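Local atomic coordinates of Cap5O (Staphylococcus aureus, PDB entry 3OJO), a protein that probably oxidises UDP-N-acetyl-mannosamine, using NAD as the electron acceptor, in the biosynthesis of capsular polysaccharide in Staphylococcus aureus. Residues 321-325 / 335-341; 354-358 / 382-387. All coordinates share one frame. Residue numbers count along the deposited sequence, not the author numbering.

Interaction 1 of 2, residues 321-325 / 335-341; sequences FGLTY and SPAFDIY
A Rossmann-like strand-loop-helix unit of the UDP-binding domain places the loop that leaves strand 317-321 over the first turns of helix 336-346. The two approach closely, with Leu-323 CA 4.7 Å from Ala-337 CA and Tyr-325 CA 4.9 Å from Ser-335 CA. Gly-322 adopts phi 99° and psi 130°, where a CB would be jammed against the carbonyl oxygen of Phe-321. Backbone-to-methyl packing follows: Ala-337 CB points at the loop, 3.5 Å from Gly-322 O and 3.6 Å from Leu-323 C. Apolar contacts flank it. Leu-323, an mt rotamer, brings CD2 to 3.5 Å from Tyr-341 CB and 4.0 Å from Phe-338 CD1, while at the other end Tyr-325 CD1 lies 3.8 Å from Pro-336 CD, and the Tyr-325 side chain is about 5 Å from a bound pyridine-2,6-dicarboxylic acid. Polar contact centres on Ser-335, the helix N-cap with chi1 t: its OG accepts from Phe-338 N at 3.0 Å and donates to Leu-323 O at 2.6 Å.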
loop_
_atom_site.group_PDB
_atom_site.type_symbol
_atom_site.label_atom_id
_atom_site.label_comp_id
_atom_site.label_asym_id
_atom_site.label_seq_id
_atom_site.Cartn_x
_atom_site.Cartn_y
_atom_site.Cartn_z
ATOM N N PHE B 321 4.317 24.656 14.603
ATOM C CA PHE B 321 5.209 24.981 13.488
ATOM C C PHE B 321 4.627 24.354 12.208
ATOM O O PHE B 321 4.758 23.157 11.974
ATOM C CB PHE B 321 6.631 24.467 13.776
ATOM C CG PHE B 321 7.574 25.435 14.447
ATOM C CD1 PHE B 321 8.942 25.353 14.229
ATOM C CD2 PHE B 321 7.100 26.409 15.319
ATOM C CE1 PHE B 321 9.824 26.233 14.863
ATOM C CE2 PHE B 321 7.984 27.300 15.945
ATOM C CZ PHE B 321 9.340 27.202 15.715
ATOM N N GLY B 322 3.942 25.171 11.427
ATOM C CA GLY B 322 3.285 24.748 10.202
ATOM C C GLY B 322 1.805 24.490 10.388
ATOM O O GLY B 322 1.404 23.782 11.315
ATOM N N LEU B 323 0.983 25.083 9.509
ATOM C CA LEU B 323 -0.480 24.962 9.517
ATOM C C LEU B 323 -1.012 24.382 8.181
ATOM O O LEU B 323 -2.223 24.257 7.998
ATOM C CB LEU B 323 -1.127 26.324 9.792
ATOM C CG LEU B 323 -1.048 26.951 11.196
ATOM C CD1 LEU B 323 -1.729 28.284 11.179
ATOM C CD2 LEU B 323 -1.795 26.142 12.208
ATOM N N THR B 324 -0.102 23.984 7.285
ATOM C CA THR B 324 -0.428 23.444 5.961
ATOM C C THR B 324 -0.219 21.935 5.869
ATOM O O THR B 324 0.609 21.395 6.608
ATOM C CB THR B 324 0.445 24.143 4.893
ATOM O OG1 THR B 324 1.826 23.853 5.139
ATOM C CG2 THR B 324 0.209 25.648 4.830
ATOM N N TYR B 325 -0.912 21.261 4.917
ATOM C CA TYR B 325 -0.702 19.823 4.707
ATOM C C TYR B 325 0.640 19.601 4.034
ATOM O O TYR B 325 1.486 18.906 4.587
ATOM C CB TYR B 325 -1.853 19.155 3.926
ATOM C CG TYR B 325 -1.581 17.708 3.522
ATOM C CD1 TYR B 325 -1.335 16.723 4.483
ATOM C CD2 TYR B 325 -1.612 17.318 2.184
ATOM C CE1 TYR B 325 -1.092 15.396 4.117
ATOM C CE2 TYR B 325 -1.368 15.994 1.807
ATOM C CZ TYR B 325 -1.120 15.032 2.779
ATOM O OH TYR B 325 -0.903 13.720 2.413
ATOM N N SER B 335 -6.400 20.879 6.067
ATOM C CA SER B 335 -5.087 20.646 6.665
ATOM C C SER B 335 -5.166 19.932 8.028
ATOM O O SER B 335 -5.843 20.414 8.955
ATOM C CB SER B 335 -4.333 21.966 6.789
ATOM O OG SER B 335 -3.338 21.947 7.794
ATOM N N PRO B 336 -4.445 18.803 8.192
ATOM C CA PRO B 336 -4.428 18.142 9.512
ATOM C C PRO B 336 -3.677 18.990 10.567
ATOM O O PRO B 336 -4.022 18.957 11.740
ATOM C CB PRO B 336 -3.770 16.798 9.226
ATOM C CG PRO B 336 -2.891 17.045 8.022
ATOM C CD PRO B 336 -3.574 18.112 7.214
ATOM N N ALA B 337 -2.687 19.799 10.124
ATOM C CA ALA B 337 -1.881 20.722 10.951
ATOM C C ALA B 337 -2.781 21.838 11.538
ATOM O O ALA B 337 -2.661 22.171 12.717
ATOM C CB ALA B 337 -0.767 21.331 10.113
ATOM N N PHE B 338 -3.709 22.374 10.721
ATOM C CA PHE B 338 -4.655 23.385 11.171
ATOM C C PHE B 338 -5.657 22.750 12.092
ATOM O O PHE B 338 -6.041 23.380 13.072
ATOM C CB PHE B 338 -5.374 24.084 10.003
ATOM C CG PHE B 338 -6.153 25.271 10.506
ATOM C CD1 PHE B 338 -5.529 26.496 10.712
ATOM C CD2 PHE B 338 -7.488 25.142 10.872
ATOM C CE1 PHE B 338 -6.237 27.585 11.218
ATOM C CE2 PHE B 338 -8.183 26.224 11.422
ATOM C CZ PHE B 338 -7.553 27.437 11.579
ATOM N N ASP B 339 -6.094 21.509 11.782
ATOM C CA ASP B 339 -7.031 20.752 12.615
ATOM C C ASP B 339 -6.519 20.564 14.035
ATOM O O ASP B 339 -7.282 20.743 14.987
ATOM C CB ASP B 339 -7.370 19.422 11.956
ATOM C CG ASP B 339 -8.334 19.586 10.797
ATOM O OD1 ASP B 339 -8.819 18.550 10.274
ATOM O OD2 ASP B 339 -8.630 20.748 10.429
ATOM N N ILE B 340 -5.194 20.337 14.170
ATOM C CA ILE B 340 -4.498 20.176 15.451
ATOM C C ILE B 340 -4.492 21.504 16.196
ATOM O O ILE B 340 -4.861 21.534 17.369
ATOM C CB ILE B 340 -3.073 19.541 15.290
ATOM C CG1 ILE B 340 -3.180 18.087 14.764
ATOM C CG2 ILE B 340 -2.297 19.556 16.607
ATOM C CD1 ILE B 340 -2.023 17.554 14.000
ATOM N N TYR B 341 -4.094 22.596 15.505
ATOM C CA TYR B 341 -4.015 23.961 16.049
ATOM C C TYR B 341 -5.343 24.389 16.670
ATOM O O TYR B 341 -5.371 24.843 17.797
ATOM C CB TYR B 341 -3.563 24.954 14.951
ATOM C CG TYR B 341 -3.805 26.415 15.276
ATOM C CD1 TYR B 341 -2.956 27.107 16.138
ATOM C CD2 TYR B 341 -4.906 27.096 14.753
ATOM C CE1 TYR B 341 -3.193 28.442 16.467
ATOM C CE2 TYR B 341 -5.153 28.429 15.077
ATOM C CZ TYR B 341 -4.288 29.100 15.925
ATOM O OH TYR B 341 -4.526 30.410 16.229
#

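Interaction 2 of 2, residues 354-358 / 382-387; sequences AYDPH and SDHSEF
Two histidine-carboxylate hydrogen bonds join the loop that leaves strand 351-355 to the loop after strand 377-380, whose backbones stay well apart: the closest CA pairs, Pro-357 with Glu-386 and His-358 with His-384, are both 8.6 Å apart, so side chains bridge the gap. His-384 (chi1 m) donates from NE2 to Asp-356 OD1 at 2.8 Å, with an N-H...O angle of 158°; its ND1 accepts from Asp-328 N, so both ring nitrogens are engaged. Asp-356 OD1 also takes the amide of Leu-323, and OD2 accepts from His-358 N at 2.9 Å, closing an Asx turn, and weakly from Val-359 N. The two loops leave the C-terminal ends of strands 351-355 and 377-380, which flank strand 317-321 in the parallel sheet of this Rossmann-like UDP-binding domain. The second pair runs from His-358 NE2 to Glu-386 OE1, 3.0 Å and 162°; Glu-386 OE2, though 2.9 Å from His-358 NE2, has too poor an angle to count. His-358 is also m at chi1. The two imidazoles meet obliquely, centroids 4.5 Å apart and planes at 36°, with His-358 CD2 over a face of His-384, 3.3 Å from its ND1. Ser-382 OG bonds to Thr-324 O. Phe-387 N is bonded to His-384 O at 3.0 Å. Ring edges meet where Phe-387 CE2 lies 3.7 Å from Tyr-355 CE1.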
loop_
_atom_site.group_PDB
_atom_site.type_symbol
_atom_site.label_atom_id
_atom_site.label_comp_id
_atom_site.label_asym_id
_atom_site.label_seq_id
_atom_site.Cartn_x
_atom_site.Cartn_y
_atom_site.Cartn_z
ATOM N N ALA B 354 0.519 29.648 16.799
ATOM C CA ALA B 354 0.916 29.139 15.497
ATOM C C ALA B 354 2.016 29.940 14.836
ATOM O O ALA B 354 1.961 31.166 14.820
ATOM C CB ALA B 354 -0.283 29.081 14.580
ATOM N N TYR B 355 2.984 29.235 14.239
ATOM C CA TYR B 355 4.072 29.814 13.458
ATOM C C TYR B 355 4.138 29.150 12.076
ATOM O O TYR B 355 4.417 27.956 11.976
ATOM C CB TYR B 355 5.444 29.728 14.179
ATOM C CG TYR B 355 6.584 30.185 13.291
ATOM C CD1 TYR B 355 7.369 29.263 12.601
ATOM C CD2 TYR B 355 6.813 31.540 13.059
ATOM C CE1 TYR B 355 8.377 29.676 11.730
ATOM C CE2 TYR B 355 7.809 31.964 12.177
ATOM C CZ TYR B 355 8.603 31.028 11.532
ATOM O OH TYR B 355 9.588 31.439 10.663
ATOM N N ASP B 356 3.903 29.936 11.013
ATOM C CA ASP B 356 4.030 29.474 9.633
ATOM C C ASP B 356 4.479 30.622 8.707
ATOM O O ASP B 356 3.721 31.575 8.511
ATOM C CB ASP B 356 2.780 28.734 9.113
ATOM C CG ASP B 356 3.049 27.856 7.898
ATOM O OD1 ASP B 356 2.521 26.731 7.849
ATOM O OD2 ASP B 356 3.743 28.316 6.978
ATOM N N PRO B 357 5.708 30.545 8.134
ATOM C CA PRO B 357 6.177 31.629 7.246
ATOM C C PRO B 357 5.421 31.741 5.919
ATOM O O PRO B 357 5.444 32.801 5.292
ATOM C CB PRO B 357 7.648 31.279 7.012
ATOM C CG PRO B 357 7.731 29.812 7.210
ATOM C CD PRO B 357 6.721 29.474 8.267
ATOM N N HIS B 358 4.765 30.648 5.494
ATOM C CA HIS B 358 4.008 30.563 4.249
ATOM C C HIS B 358 2.553 31.005 4.405
ATOM O O HIS B 358 1.937 31.389 3.410
ATOM C CB HIS B 358 4.087 29.134 3.684
ATOM C CG HIS B 358 5.489 28.685 3.421
ATOM N ND1 HIS B 358 6.126 28.981 2.236
ATOM C CD2 HIS B 358 6.342 28.005 4.220
ATOM C CE1 HIS B 358 7.337 28.461 2.340
ATOM N NE2 HIS B 358 7.511 27.855 3.513
ATOM N N SER B 382 4.153 20.592 9.817
ATOM C CA SER B 382 4.404 20.756 8.371
ATOM C C SER B 382 5.874 20.558 8.039
ATOM O O SER B 382 6.724 20.907 8.848
ATOM C CB SER B 382 3.926 22.117 7.876
ATOM O OG SER B 382 2.536 22.263 8.123
ATOM N N ASP B 383 6.174 19.989 6.868
ATOM C CA ASP B 383 7.554 19.744 6.441
ATOM C C ASP B 383 8.130 20.885 5.544
ATOM O O ASP B 383 8.684 20.641 4.464
ATOM C CB ASP B 383 7.728 18.324 5.833
ATOM C CG ASP B 383 6.903 18.010 4.593
ATOM O OD1 ASP B 383 6.055 18.850 4.205
ATOM O OD2 ASP B 383 7.081 16.915 4.032
ATOM N N HIS B 384 8.011 22.134 6.032
ATOM C CA HIS B 384 8.543 23.316 5.371
ATOM C C HIS B 384 10.066 23.246 5.340
ATOM O O HIS B 384 10.675 22.848 6.335
ATOM C CB HIS B 384 8.100 24.584 6.105
ATOM C CG HIS B 384 6.632 24.843 6.042
ATOM N ND1 HIS B 384 5.935 24.758 4.852
ATOM C CD2 HIS B 384 5.786 25.236 7.018
ATOM C CE1 HIS B 384 4.686 25.066 5.141
ATOM N NE2 HIS B 384 4.546 25.366 6.431
ATOM N N SER B 385 10.675 23.619 4.194
ATOM C CA SER B 385 12.131 23.625 3.961
ATOM C C SER B 385 12.903 24.348 5.063
ATOM O O SER B 385 13.967 23.881 5.474
ATOM C CB SER B 385 12.443 24.252 2.609
ATOM O OG SER B 385 12.111 23.354 1.563
ATOM N N GLU B 386 12.325 25.457 5.570
ATOM C CA GLU B 386 12.869 26.299 6.638
ATOM C C GLU B 386 13.108 25.525 7.922
ATOM O O GLU B 386 14.039 25.846 8.661
ATOM C CB GLU B 386 11.935 27.489 6.918
ATOM C CG GLU B 386 11.746 28.424 5.729
ATOM C CD GLU B 386 10.525 28.180 4.862
ATOM O OE1 GLU B 386 10.274 27.011 4.486
ATOM O OE2 GLU B 386 9.843 29.174 4.522
ATOM N N PHE B 387 12.280 24.501 8.178
ATOM C CA PHE B 387 12.335 23.674 9.385
ATOM C C PHE B 387 13.445 22.616 9.381
ATOM O O PHE B 387 13.724 22.029 10.424
ATOM C CB PHE B 387 10.957 23.049 9.669
ATOM C CG PHE B 387 9.789 23.990 9.911
ATOM C CD1 PHE B 387 8.477 23.528 9.834
ATOM C CD2 PHE B 387 10.000 25.318 10.280
ATOM C CE1 PHE B 387 7.397 24.383 10.099
ATOM C CE2 PHE B 387 8.919 26.170 10.538
ATOM C CZ PHE B 387 7.625 25.698 10.446
#

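How the interactions relate
Both contacts are largely buried and belong to one domain, their centres 10 Å apart. Interaction 1 ties the loop after strand 317-321 to the start of the following helix, mostly by backbone and apolar packing around one serine; interaction 2 joins loops from the two strands flanking 317-321 by charged and aromatic side chains, with Pro-357, His-358 and Glu-386 partly exposed. Loop 321-325 connects them directly: Leu-323 N lies 2.8 Å from Asp-356 OD1 and Thr-324 O 2.6 Å from Ser-382 OG, both probable hydrogen bonds. Thus Leu-323 N and Thr-324 O serve interaction 2's side chains, whereas Leu-323 O and the Leu-323 side chain meet the helix and its N-cap. Phe-321 meets both Tyr-355 and Phe-387.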